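Local atomic coordinates of extracellular protein containing a SCP domain (Bacillus anthracis, PDB entry 4IFA), a protein that is of unknown function but pairs a CAP-associated N-terminal region with an SCP domain of the cysteine-rich secretory protein family and is probably secreted. Residues Y122-I135 / F146-V159. Residues are numbered along the deposited sequence; the frame is centred on the assembly and turned at random.
Sequences YEDVYKKNPLSHEI and FELSDTEVMEQPLV
Tyr122 reaches from helix 122-128 to helix 150-155, where its OH donates to Val153 O at 2.7 Å. The phenol meets that oxygen at the ring edge, yet approaches from above the carbonyl plane, 51° out of it. CG of Tyr122 stands anti to the backbone N (chi1 -173°), which sends the ring across to the helix, and Phe170 of strand 164-171 meets it edge-to-face. Val153 also carries the neighbouring contact: its CG2 lies over one face of the His133 imidazole, a CH-pi contact 3.7 Å from the ring centroid, while CG1 turns to the Tyr122 hydroxyl. Asp150 OD1 comes to the edge of the same imidazole, 3.5 Å from His133 CE1, with its carboxylate nearly perpendicular to the ring. Next to the tyrosine, Leu131 CD1 packs on Pro157 CG at 3.7 Å. Ile135 sets CG1 against Leu148 CD1 and CG2 against Leu158 CD2, with Trp165 of strand 164-171 touching both Ile135 and Leu158.

The backbones join at the base of the antiparallel hairpin 134-139/142-147. Ile135 and Phe146 form a hydrogen-bonded pair, Phe146 N to Ile135 O being 2.8 Å, and Leu148 N adds a bond to His133 O at 2.9 Å. Further along, two waters link the two segments: one joins Ser132 O to Leu158 N, the other Ser132 N to Leu158 O. Ser149 and Glu152 form a capping box at the start of helix 150-155 that probably helps to position Val153.

On the polar face, Glu134 OE1 lies 4.3 Å from Glu147 OE2, their carboxylates almost perpendicular; Glu147 OE1 is bonded to Gln195. Glu134 OE1 also sits 3.1 Å from Phe146 O, another acceptor. Together these would probably raise the proton affinity of Glu134, whereas the helix-to-helix link joins two uncharged groups.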
loop_
_atom_site.group_PDB
_atom_site.type_symbol
_atom_site.label_atom_id
_atom_site.label_comp_id
_atom_site.label_asym_id
_atom_site.label_seq_id
_atom_site.Cartn_x
_atom_site.Cartn_y
_atom_site.Cartn_z
ATOM N N TYR A 122 -15.253 -4.233 -10.617
ATOM C CA TYR A 122 -16.028 -4.018 -9.407
ATOM C C TYR A 122 -17.431 -4.687 -9.464
ATOM O O TYR A 122 -17.857 -5.280 -8.480
ATOM C CB TYR A 122 -16.176 -2.492 -9.145
ATOM C CG TYR A 122 -16.832 -2.149 -7.826
ATOM C CD1 TYR A 122 -16.092 -1.946 -6.685
ATOM C CD2 TYR A 122 -18.200 -2.099 -7.710
ATOM C CE1 TYR A 122 -16.669 -1.624 -5.493
ATOM C CE2 TYR A 122 -18.808 -1.787 -6.510
ATOM C CZ TYR A 122 -18.032 -1.608 -5.380
ATOM O OH TYR A 122 -18.637 -1.278 -4.176
ATOM N N GLU A 123 -18.166 -4.526 -10.571
ATOM C CA GLU A 123 -19.534 -5.087 -10.641
ATOM C C GLU A 123 -19.506 -6.608 -10.419
ATOM O O GLU A 123 -20.459 -7.165 -9.875
ATOM C CB GLU A 123 -20.289 -4.625 -11.910
ATOM C CG GLU A 123 -19.712 -5.101 -13.182
ATOM C CD GLU A 123 -20.420 -4.602 -14.426
ATOM O OE1 GLU A 123 -20.236 -5.279 -15.462
ATOM O OE2 GLU A 123 -21.168 -3.602 -14.389
ATOM N N ASP A 124 -18.480 -7.276 -10.911
ATOM C CA ASP A 124 -18.373 -8.734 -10.734
ATOM C C ASP A 124 -17.928 -9.117 -9.340
ATOM O O ASP A 124 -18.426 -10.108 -8.782
ATOM C CB ASP A 124 -17.412 -9.309 -11.760
ATOM C CG ASP A 124 -17.911 -9.114 -13.181
ATOM O OD1 ASP A 124 -19.128 -9.265 -13.447
ATOM O OD2 ASP A 124 -17.110 -8.813 -14.087
ATOM N N VAL A 125 -17.060 -8.318 -8.726
ATOM C CA VAL A 125 -16.634 -8.552 -7.352
ATOM C C VAL A 125 -17.846 -8.422 -6.413
ATOM O O VAL A 125 -18.062 -9.272 -5.572
ATOM C CB VAL A 125 -15.530 -7.578 -6.946
ATOM C CG1 VAL A 125 -15.253 -7.617 -5.437
ATOM C CG2 VAL A 125 -14.263 -7.837 -7.755
ATOM N N TYR A 126 -18.666 -7.379 -6.606
ATOM C CA TYR A 126 -19.791 -7.105 -5.728
ATOM C C TYR A 126 -20.810 -8.187 -5.792
ATOM O O TYR A 126 -21.246 -8.668 -4.765
ATOM C CB TYR A 126 -20.468 -5.779 -6.126
ATOM C CG TYR A 126 -21.572 -5.347 -5.180
ATOM C CD1 TYR A 126 -21.370 -4.364 -4.221
ATOM C CD2 TYR A 126 -22.823 -5.913 -5.262
ATOM C CE1 TYR A 126 -22.405 -3.984 -3.366
ATOM C CE2 TYR A 126 -23.842 -5.556 -4.407
ATOM C CZ TYR A 126 -23.617 -4.601 -3.450
ATOM O OH TYR A 126 -24.702 -4.258 -2.638
ATOM N N LYS A 127 -21.150 -8.560 -7.019
ATOM C CA LYS A 127 -22.240 -9.484 -7.276
ATOM C C LYS A 127 -22.068 -10.788 -6.559
ATOM O O LYS A 127 -23.059 -11.381 -6.101
ATOM C CB LYS A 127 -22.323 -9.753 -8.772
ATOM C CG LYS A 127 -23.640 -10.308 -9.225
ATOM C CD LYS A 127 -23.618 -10.553 -10.713
ATOM C CE LYS A 127 -23.450 -9.274 -11.515
ATOM N NZ LYS A 127 -23.480 -9.555 -12.967
ATOM N N LYS A 128 -20.830 -11.262 -6.458
ATOM C CA LYS A 128 -20.604 -12.574 -5.859
ATOM C C LYS A 128 -20.724 -12.530 -4.331
ATOM O O LYS A 128 -20.981 -13.566 -3.701
ATOM C CB LYS A 128 -19.287 -13.248 -6.386
ATOM C CG LYS A 128 -17.997 -12.693 -5.884
ATOM C CD LYS A 128 -16.745 -13.314 -6.568
ATOM C CE LYS A 128 -16.551 -12.865 -8.033
ATOM N NZ LYS A 128 -15.389 -13.444 -8.820
ATOM N N ASN A 129 -20.559 -11.343 -3.743
ATOM C CA ASN A 129 -20.700 -11.164 -2.295
ATOM C C ASN A 129 -20.896 -9.683 -1.978
ATOM O O ASN A 129 -19.918 -8.966 -1.683
ATOM C CB ASN A 129 -19.463 -11.683 -1.556
ATOM C CG ASN A 129 -19.738 -11.951 -0.083
ATOM O OD1 ASN A 129 -20.832 -11.670 0.419
ATOM N ND2 ASN A 129 -18.754 -12.515 0.614
ATOM N N PRO A 130 -22.155 -9.209 -2.055
ATOM C CA PRO A 130 -22.461 -7.795 -1.803
ATOM C C PRO A 130 -21.706 -7.182 -0.619
ATOM O O PRO A 130 -21.692 -7.750 0.479
ATOM C CB PRO A 130 -23.975 -7.805 -1.583
ATOM C CG PRO A 130 -24.450 -8.919 -2.475
ATOM C CD PRO A 130 -23.383 -9.979 -2.360
ATOM N N LEU A 131 -21.134 -6.006 -0.884
ATOM C CA LEU A 131 -20.263 -5.245 -0.003
ATOM C C LEU A 131 -21.070 -4.345 0.906
ATOM O O LEU A 131 -21.908 -3.593 0.423
ATOM C CB LEU A 131 -19.358 -4.399 -0.880
ATOM C CG LEU A 131 -18.614 -5.221 -1.917
ATOM C CD1 LEU A 131 -17.927 -4.347 -2.955
ATOM C CD2 LEU A 131 -17.643 -6.153 -1.207
ATOM N N SER A 132 -20.851 -4.437 2.218
ATOM C CA SER A 132 -21.656 -3.669 3.202
ATOM C C SER A 132 -21.056 -2.307 3.556
ATOM O O SER A 132 -19.833 -2.138 3.511
ATOM C CB SER A 132 -21.766 -4.480 4.491
ATOM O OG SER A 132 -22.602 -3.812 5.431
ATOM N N HIS A 133 -21.906 -1.353 3.943
ATOM C CA HIS A 133 -21.490 -0.025 4.392
ATOM C C HIS A 133 -21.199 -0.019 5.880
ATOM O O HIS A 133 -20.692 0.973 6.395
ATOM C CB HIS A 133 -22.592 1.003 4.161
ATOM C CG HIS A 133 -22.826 1.329 2.724
ATOM N ND1 HIS A 133 -22.464 2.541 2.173
ATOM C CD2 HIS A 133 -23.377 0.606 1.721
ATOM C CE1 HIS A 133 -22.785 2.547 0.891
ATOM N NE2 HIS A 133 -23.339 1.384 0.591
ATOM N N GLU A 134 -21.534 -1.108 6.563
ATOM C CA GLU A 134 -21.324 -1.233 8.000
ATOM C C GLU A 134 -20.664 -2.560 8.293
ATOM O O GLU A 134 -21.078 -3.598 7.764
ATOM C CB GLU A 134 -22.663 -1.180 8.746
ATOM C CG GLU A 134 -23.476 0.084 8.495
ATOM C CD GLU A 134 -22.758 1.336 8.967
ATOM O OE1 GLU A 134 -21.989 1.240 9.956
ATOM O OE2 GLU A 134 -22.963 2.412 8.357
ATOM N N ILE A 135 -19.641 -2.530 9.137
ATOM C CA ILE A 135 -18.935 -3.734 9.538
ATOM C C ILE A 135 -18.920 -3.718 11.061
ATOM O O ILE A 135 -18.505 -2.721 11.660
ATOM C CB ILE A 135 -17.482 -3.755 9.014
ATOM C CG1 ILE A 135 -17.417 -3.722 7.468
ATOM C CG2 ILE A 135 -16.728 -4.981 9.568
ATOM C CD1 ILE A 135 -17.891 -4.993 6.780
ATOM N N PHE A 146 -17.541 -0.118 12.083
ATOM C CA PHE A 146 -16.987 0.743 11.054
ATOM C C PHE A 146 -18.125 1.230 10.162
ATOM O O PHE A 146 -19.033 0.461 9.813
ATOM C CB PHE A 146 -15.947 0.020 10.210
ATOM C CG PHE A 146 -14.646 -0.175 10.907
ATOM C CD1 PHE A 146 -13.731 0.870 10.983
ATOM C CD2 PHE A 146 -14.316 -1.397 11.475
ATOM C CE1 PHE A 146 -12.526 0.696 11.605
ATOM C CE2 PHE A 146 -13.109 -1.575 12.115
ATOM C CZ PHE A 146 -12.207 -0.528 12.182
ATOM N N GLU A 147 -18.080 2.507 9.811
ATOM C CA GLU A 147 -19.054 3.105 8.917
ATOM C C GLU A 147 -18.336 3.560 7.663
ATOM O O GLU A 147 -17.622 4.578 7.689
ATOM C CB GLU A 147 -19.737 4.290 9.610
ATOM C CG GLU A 147 -20.652 3.866 10.755
ATOM C CD GLU A 147 -21.092 5.006 11.660
ATOM O OE1 GLU A 147 -20.429 6.067 11.691
ATOM O OE2 GLU A 147 -22.101 4.824 12.368
ATOM N N LEU A 148 -18.495 2.800 6.575
ATOM C CA LEU A 148 -17.840 3.159 5.318
ATOM C C LEU A 148 -18.624 4.219 4.568
ATOM O O LEU A 148 -19.847 4.132 4.471
ATOM C CB LEU A 148 -17.651 1.950 4.383
ATOM C CG LEU A 148 -16.641 0.867 4.772
ATOM C CD1 LEU A 148 -17.166 0.013 5.940
ATOM C CD2 LEU A 148 -16.325 0.008 3.544
ATOM N N SER A 149 -17.917 5.205 4.029
ATOM C CA SER A 149 -18.528 6.224 3.176
ATOM C C SER A 149 -18.827 5.623 1.801
ATOM O O SER A 149 -18.336 4.537 1.452
ATOM C CB SER A 149 -17.572 7.397 2.976
ATOM O OG SER A 149 -16.423 6.995 2.239
ATOM N N ASP A 150 -19.594 6.350 0.998
ATOM C CA ASP A 150 -19.913 5.882 -0.354
ATOM C C ASP A 150 -18.627 5.702 -1.153
ATOM O O ASP A 150 -18.480 4.733 -1.903
ATOM C CB ASP A 150 -20.853 6.866 -1.072
ATOM C CG ASP A 150 -22.280 6.832 -0.532
ATOM O OD1 ASP A 150 -22.605 5.968 0.314
ATOM O OD2 ASP A 150 -23.085 7.659 -0.995
ATOM N N THR A 151 -17.680 6.616 -0.972
ATOM C CA THR A 151 -16.370 6.541 -1.655
ATOM C C THR A 151 -15.586 5.303 -1.256
ATOM O O THR A 151 -15.025 4.610 -2.112
ATOM C CB THR A 151 -15.560 7.819 -1.369
ATOM O OG1 THR A 151 -16.341 8.945 -1.799
ATOM C CG2 THR A 151 -14.197 7.815 -2.086
ATOM N N GLU A 152 -15.529 5.039 0.044
ATOM C CA GLU A 152 -14.853 3.857 0.562
ATOM C C GLU A 152 -15.470 2.538 0.049
ATOM O O GLU A 152 -14.755 1.578 -0.260
ATOM C CB GLU A 152 -14.806 3.919 2.094
ATOM C CG GLU A 152 -13.825 5.017 2.570
ATOM C CD GLU A 152 -13.969 5.410 4.032
ATOM O OE1 GLU A 152 -15.028 5.158 4.643
ATOM O OE2 GLU A 152 -13.011 6.020 4.566
ATOM N N VAL A 153 -16.801 2.492 -0.058
ATOM C CA VAL A 153 -17.445 1.308 -0.582
ATOM C C VAL A 153 -17.026 1.026 -2.055
ATOM O O VAL A 153 -16.934 -0.144 -2.458
ATOM C CB VAL A 153 -18.988 1.391 -0.419
ATOM C CG1 VAL A 153 -19.726 0.327 -1.242
ATOM C CG2 VAL A 153 -19.351 1.289 1.058
HETATM N N MSE A 154 -16.772 2.080 -2.832
HETATM C CA MSE A 154 -16.353 1.923 -4.236
HETATM C C MSE A 154 -14.858 1.796 -4.463
HETATM O O MSE A 154 -14.447 1.241 -5.487
HETATM C CB MSE A 154 -16.848 3.081 -5.086
HETATM C CG MSE A 154 -18.364 3.116 -5.248
HETATM SE SE MSE A 154 -18.994 4.574 -6.367
HETATM C CE MSE A 154 -18.641 6.065 -5.174
ATOM N N GLU A 155 -14.054 2.333 -3.543
ATOM C CA GLU A 155 -12.600 2.280 -3.667
ATOM C C GLU A 155 -11.860 1.260 -2.829
ATOM O O GLU A 155 -10.779 0.827 -3.243
ATOM C CB GLU A 155 -11.981 3.687 -3.383
ATOM C CG GLU A 155 -12.502 4.718 -4.391
ATOM C CD GLU A 155 -11.950 6.126 -4.210
ATOM O OE1 GLU A 155 -11.140 6.367 -3.289
ATOM O OE2 GLU A 155 -12.393 7.004 -4.983
ATOM N N GLN A 156 -12.375 0.938 -1.640
ATOM C CA GLN A 156 -11.684 0.050 -0.707
ATOM C C GLN A 156 -12.618 -0.627 0.292
ATOM O O GLN A 156 -12.423 -0.527 1.509
ATOM C CB GLN A 156 -10.563 0.810 0.010
ATOM C CG GLN A 156 -11.054 2.120 0.650
ATOM C CD GLN A 156 -10.069 2.742 1.614
ATOM O OE1 GLN A 156 -9.497 2.052 2.454
ATOM N NE2 GLN A 156 -9.930 4.066 1.552
ATOM N N PRO A 157 -13.644 -1.328 -0.236
ATOM C CA PRO A 157 -14.610 -2.009 0.620
ATOM C C PRO A 157 -13.970 -3.188 1.397
ATOM O O PRO A 157 -12.874 -3.645 1.064
ATOM C CB PRO A 157 -15.675 -2.512 -0.380
ATOM C CG PRO A 157 -14.897 -2.711 -1.633
ATOM C CD PRO A 157 -13.958 -1.542 -1.667
ATOM N N LEU A 158 -14.708 -3.680 2.396
ATOM C CA LEU A 158 -14.279 -4.773 3.284
ATOM C C LEU A 158 -15.236 -5.959 3.205
ATOM O O LEU A 158 -16.459 -5.779 3.262
ATOM C CB LEU A 158 -14.225 -4.276 4.735
ATOM C CG LEU A 158 -13.355 -5.143 5.647
ATOM C CD1 LEU A 158 -11.831 -4.945 5.379
ATOM C CD2 LEU A 158 -13.692 -4.878 7.125
ATOM N N VAL A 159 -14.690 -7.169 3.070
ATOM C CA VAL A 159 -15.493 -8.402 2.996
ATOM C C VAL A 159 -14.959 -9.391 4.034
ATOM O O VAL A 159 -13.744 -9.541 4.181
ATOM C CB VAL A 159 -15.475 -9.022 1.565
ATOM C CG1 VAL A 159 -14.105 -9.521 1.209
ATOM C CG2 VAL A 159 -16.502 -10.155 1.413
HETATM O O HOH W 1 -17.600 -3.302 2.386
HETATM O O HOH W 2 -19.116 -6.595 3.272
HETATM O O HOH W 3 -21.934 4.103 6.425
#